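Local coordinates for protein geranylgeranyl pyrophosphate synthase (Corynebacterium glutamicum, PDB 3LMD) that probably builds isoprenyl diphosphates by magnesium-dependent condensation of isopentenyl diphosphate with an allylic diphosphate, at residues F77-K91 / L203-A217. Numbering follows the deposited sequence.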
# COMPACT_ATOMS: atom_id res chain seq x y z
N PHE A 77 12.19 15.63 9.30
CA PHE A 77 11.37 16.84 9.47
C PHE A 77 9.91 16.57 9.85
O PHE A 77 9.32 17.29 10.69
CB PHE A 77 11.38 17.70 8.20
CG PHE A 77 10.48 18.89 8.32
CD1 PHE A 77 9.19 18.88 7.80
CD2 PHE A 77 10.89 20.00 9.05
CE1 PHE A 77 8.34 19.98 7.98
CE2 PHE A 77 10.06 21.08 9.22
CZ PHE A 77 8.78 21.07 8.69
N ARG A 78 9.28 15.58 9.22
CA ARG A 78 7.84 15.37 9.46
C ARG A 78 7.52 14.97 10.90
O ARG A 78 6.59 15.54 11.52
CB ARG A 78 7.27 14.37 8.46
CG ARG A 78 7.36 14.92 7.04
CD ARG A 78 7.14 13.84 5.95
NE ARG A 78 7.30 14.47 4.64
CZ ARG A 78 8.49 14.74 4.09
NH1 ARG A 78 9.60 14.39 4.72
NH2 ARG A 78 8.56 15.31 2.89
N PRO A 79 8.27 14.00 11.46
CA PRO A 79 7.99 13.73 12.88
C PRO A 79 8.36 14.91 13.78
O PRO A 79 7.65 15.16 14.75
CB PRO A 79 8.83 12.48 13.21
CG PRO A 79 9.65 12.17 11.95
CD PRO A 79 9.10 12.95 10.81
N MET A 80 9.42 15.65 13.45
CA MET A 80 9.78 16.82 14.26
C MET A 80 8.64 17.83 14.28
O MET A 80 8.31 18.40 15.32
CB MET A 80 11.06 17.51 13.71
CG MET A 80 11.55 18.67 14.61
SD MET A 80 12.80 19.81 13.86
CE MET A 80 11.71 20.91 12.95
N PHE A 81 8.04 18.06 13.11
CA PHE A 81 6.89 18.97 13.03
C PHE A 81 5.71 18.46 13.86
O PHE A 81 5.05 19.24 14.55
CB PHE A 81 6.47 19.21 11.57
CG PHE A 81 5.26 20.13 11.44
CD1 PHE A 81 5.19 21.32 12.16
CD2 PHE A 81 4.18 19.79 10.65
CE1 PHE A 81 4.07 22.16 12.05
CE2 PHE A 81 3.08 20.64 10.51
CZ PHE A 81 3.02 21.80 11.21
N ALA A 82 5.44 17.15 13.82
CA ALA A 82 4.36 16.57 14.65
C ALA A 82 4.63 16.81 16.16
O ALA A 82 3.70 17.09 16.96
CB ALA A 82 4.23 15.06 14.40
N LEU A 83 5.89 16.66 16.56
CA LEU A 83 6.27 16.88 17.97
C LEU A 83 6.08 18.36 18.36
O LEU A 83 5.55 18.66 19.43
CB LEU A 83 7.72 16.44 18.24
CG LEU A 83 8.11 14.96 18.00
CD1 LEU A 83 9.57 14.67 18.28
CD2 LEU A 83 7.23 13.97 18.74
N LEU A 84 6.54 19.28 17.51
CA LEU A 84 6.32 20.71 17.73
C LEU A 84 4.85 21.04 17.83
O LEU A 84 4.41 21.77 18.74
CB LEU A 84 7.02 21.55 16.64
CG LEU A 84 8.55 21.44 16.65
CD1 LEU A 84 9.15 22.11 15.42
CD2 LEU A 84 9.05 22.11 17.92
N ALA A 85 4.05 20.51 16.90
CA ALA A 85 2.62 20.73 16.94
C ALA A 85 2.02 20.26 18.25
O ALA A 85 1.08 20.86 18.75
CB ALA A 85 1.90 20.00 15.75
N SER A 86 2.52 19.14 18.79
CA SER A 86 1.95 18.61 20.03
C SER A 86 2.19 19.56 21.20
O SER A 86 1.49 19.51 22.20
CB SER A 86 2.51 17.21 20.36
OG SER A 86 3.80 17.30 20.96
N GLU A 87 3.16 20.46 21.07
CA GLU A 87 3.46 21.40 22.17
C GLU A 87 2.27 22.31 22.45
O GLU A 87 2.23 22.97 23.49
CB GLU A 87 4.71 22.22 21.87
CG GLU A 87 5.99 21.40 21.93
CD GLU A 87 6.38 21.04 23.39
OE1 GLU A 87 5.73 21.53 24.33
OE2 GLU A 87 7.37 20.32 23.60
N PHE A 88 1.29 22.33 21.54
CA PHE A 88 0.12 23.18 21.72
C PHE A 88 -1.03 22.51 22.44
O PHE A 88 -2.06 23.13 22.65
CB PHE A 88 -0.36 23.79 20.38
CG PHE A 88 0.59 24.79 19.79
CD1 PHE A 88 0.55 26.12 20.18
CD2 PHE A 88 1.57 24.38 18.89
CE1 PHE A 88 1.46 27.04 19.64
CE2 PHE A 88 2.47 25.25 18.34
CZ PHE A 88 2.43 26.62 18.72
N GLY A 89 -0.89 21.24 22.82
CA GLY A 89 -2.01 20.55 23.47
C GLY A 89 -1.70 20.34 24.95
O GLY A 89 -0.64 20.74 25.42
N GLU A 90 -2.60 19.69 25.68
CA GLU A 90 -2.40 19.41 27.10
C GLU A 90 -1.45 18.24 27.36
O GLU A 90 -0.93 18.09 28.46
CB GLU A 90 -3.74 19.14 27.80
CG GLU A 90 -4.86 20.10 27.44
CD GLU A 90 -6.15 19.78 28.18
OE1 GLU A 90 -6.08 19.37 29.36
OE2 GLU A 90 -7.25 19.94 27.59
N LYS A 91 -1.25 17.37 26.37
CA LYS A 91 -0.33 16.26 26.56
C LYS A 91 0.72 16.21 25.46
O LYS A 91 0.71 15.28 24.65
CB LYS A 91 -1.11 14.95 26.61
CG LYS A 91 -2.36 15.01 27.49
CD LYS A 91 -3.00 13.65 27.72
CE LYS A 91 -3.89 13.68 28.96
NZ LYS A 91 -4.64 12.40 29.16
N LEU A 203 1.13 15.64 3.55
CA LEU A 203 1.70 14.81 4.61
C LEU A 203 2.33 15.66 5.72
O LEU A 203 2.33 15.28 6.89
CB LEU A 203 2.72 13.83 4.05
CG LEU A 203 3.25 12.74 4.99
CD1 LEU A 203 2.15 11.88 5.66
CD2 LEU A 203 4.18 11.85 4.11
N ILE A 204 2.87 16.82 5.35
CA ILE A 204 3.38 17.74 6.37
C ILE A 204 2.19 18.31 7.15
O ILE A 204 2.23 18.39 8.38
CB ILE A 204 4.24 18.85 5.72
CG1 ILE A 204 5.46 18.21 5.05
CG2 ILE A 204 4.72 19.87 6.75
CD1 ILE A 204 6.22 19.19 4.16
N ALA A 205 1.12 18.68 6.44
CA ALA A 205 -0.13 19.09 7.07
C ALA A 205 -0.62 18.01 8.03
O ALA A 205 -1.07 18.32 9.14
CB ALA A 205 -1.23 19.39 6.00
N SER A 206 -0.51 16.75 7.62
CA SER A 206 -0.95 15.64 8.45
C SER A 206 -0.13 15.52 9.73
O SER A 206 -0.66 15.18 10.77
CB SER A 206 -0.86 14.31 7.65
OG SER A 206 -1.10 13.22 8.50
N ALA A 207 1.18 15.70 9.64
CA ALA A 207 2.03 15.70 10.82
C ALA A 207 1.55 16.76 11.84
O ALA A 207 1.48 16.48 13.03
CB ALA A 207 3.44 15.96 10.44
N GLY A 208 1.21 17.96 11.36
CA GLY A 208 0.72 19.04 12.28
C GLY A 208 -0.63 18.63 12.89
O GLY A 208 -0.85 18.74 14.10
N TYR A 209 -1.51 18.13 12.05
CA TYR A 209 -2.85 17.72 12.48
C TYR A 209 -2.75 16.65 13.58
O TYR A 209 -3.35 16.77 14.66
CB TYR A 209 -3.66 17.18 11.28
CG TYR A 209 -5.03 16.66 11.71
CD1 TYR A 209 -6.12 17.53 11.84
CD2 TYR A 209 -5.22 15.31 12.02
CE1 TYR A 209 -7.40 17.05 12.27
CE2 TYR A 209 -6.50 14.82 12.46
CZ TYR A 209 -7.56 15.70 12.58
OH TYR A 209 -8.79 15.25 13.00
N LEU A 210 -1.98 15.59 13.32
CA LEU A 210 -1.92 14.44 14.19
C LEU A 210 -1.16 14.75 15.49
O LEU A 210 -1.59 14.32 16.55
CB LEU A 210 -1.25 13.27 13.45
CG LEU A 210 -2.17 12.62 12.38
CD1 LEU A 210 -1.33 11.52 11.65
CD2 LEU A 210 -3.48 12.05 12.96
N GLY A 211 -0.05 15.47 15.38
CA GLY A 211 0.72 15.85 16.57
C GLY A 211 -0.15 16.67 17.50
O GLY A 211 -0.20 16.39 18.70
N ALA A 212 -0.87 17.65 16.96
CA ALA A 212 -1.73 18.49 17.79
C ALA A 212 -2.94 17.71 18.32
O ALA A 212 -3.30 17.84 19.50
CB ALA A 212 -2.18 19.74 17.02
N MET A 213 -3.57 16.91 17.47
CA MET A 213 -4.77 16.20 17.89
C MET A 213 -4.48 15.20 19.01
O MET A 213 -5.24 15.12 20.00
CB MET A 213 -5.47 15.48 16.72
CG MET A 213 -6.81 14.78 17.15
SD MET A 213 -6.60 13.08 17.74
CE MET A 213 -6.58 12.32 16.06
N HIS A 214 -3.43 14.40 18.85
CA HIS A 214 -3.07 13.42 19.89
C HIS A 214 -2.53 14.04 21.18
O HIS A 214 -2.48 13.36 22.20
CB HIS A 214 -2.13 12.33 19.37
CG HIS A 214 -2.82 11.34 18.49
ND1 HIS A 214 -3.71 10.41 18.99
CD2 HIS A 214 -2.87 11.22 17.14
CE1 HIS A 214 -4.22 9.71 17.99
NE2 HIS A 214 -3.73 10.18 16.86
N ALA A 215 -2.15 15.31 21.13
CA ALA A 215 -1.77 16.03 22.34
C ALA A 215 -2.98 16.68 23.02
O ALA A 215 -2.85 17.32 24.07
CB ALA A 215 -0.74 17.07 22.02
N GLY A 216 -4.16 16.51 22.41
CA GLY A 216 -5.40 17.12 22.89
C GLY A 216 -5.50 18.63 22.71
O GLY A 216 -6.20 19.28 23.48
N ALA A 217 -4.84 19.20 21.71
CA ALA A 217 -5.01 20.62 21.41
C ALA A 217 -6.46 20.99 21.05
O ALA A 217 -7.22 20.15 20.60
CB ALA A 217 -4.07 21.03 20.28
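Ala82 and Gly211 meet where helix 77-86 packs on the end of helix 188-214, a close helix-helix contact within the all-helical isoprenyl diphosphate synthase fold. The axes of helix 77-86 and helix 203-214 approach to 6.9 Å and cross at -39°, a spacing that small residues permit: Ala82, Ala85 and Ser86 on one helix face Ala207, Gly208, Gly211 and Ala212 on the other. Backbone CA-H...O contacts run in both directions, Ala82 CA lying 3.3 Å from Ala207 O and Gly211 CA approaching Ala82 O.

Larger side chains flank this seam near the start of helix 77-86. With CG anti to the backbone N (chi1 179°), the Phe81 ring reaches the bare backbone of Gly208, its CE2 3.4 Å from Gly208 CA; Ile204 O sits at the ring edge, in plane. Ile204 directs CG2 to the edge of the Phe77 ring, 3.8 Å from CE1, and also touches Phe81 CD2. Arg78, extended from CG to NE, crosses Leu203 at about a right angle, CD resting 4.0 Å from Leu203 CD2. The Arg78 side chain also touches Val104 and His108 of helix 95-118 and lies about 9 Å from that of Asp115, a known calcium ligand of this protein, though no ion is bound to this chain here.

At the other end, helix 188-214 finishes in a Schellman motif: Gly216 has positive phi, and Ala217 N and Gly216 N bond back to Ala212 O and Met213 O. Ser86 OG bonds back to Leu83 O and also pairs with Leu93 N, while Ser86 CB packs on Ala215 CB. Beyond the Ser86-Gly89 type I turn, Lys91 N donates a nearly straight hydrogen bond (165°) to Ala215 O at 2.8 Å, the donor tilted somewhat out of the carbonyl plane.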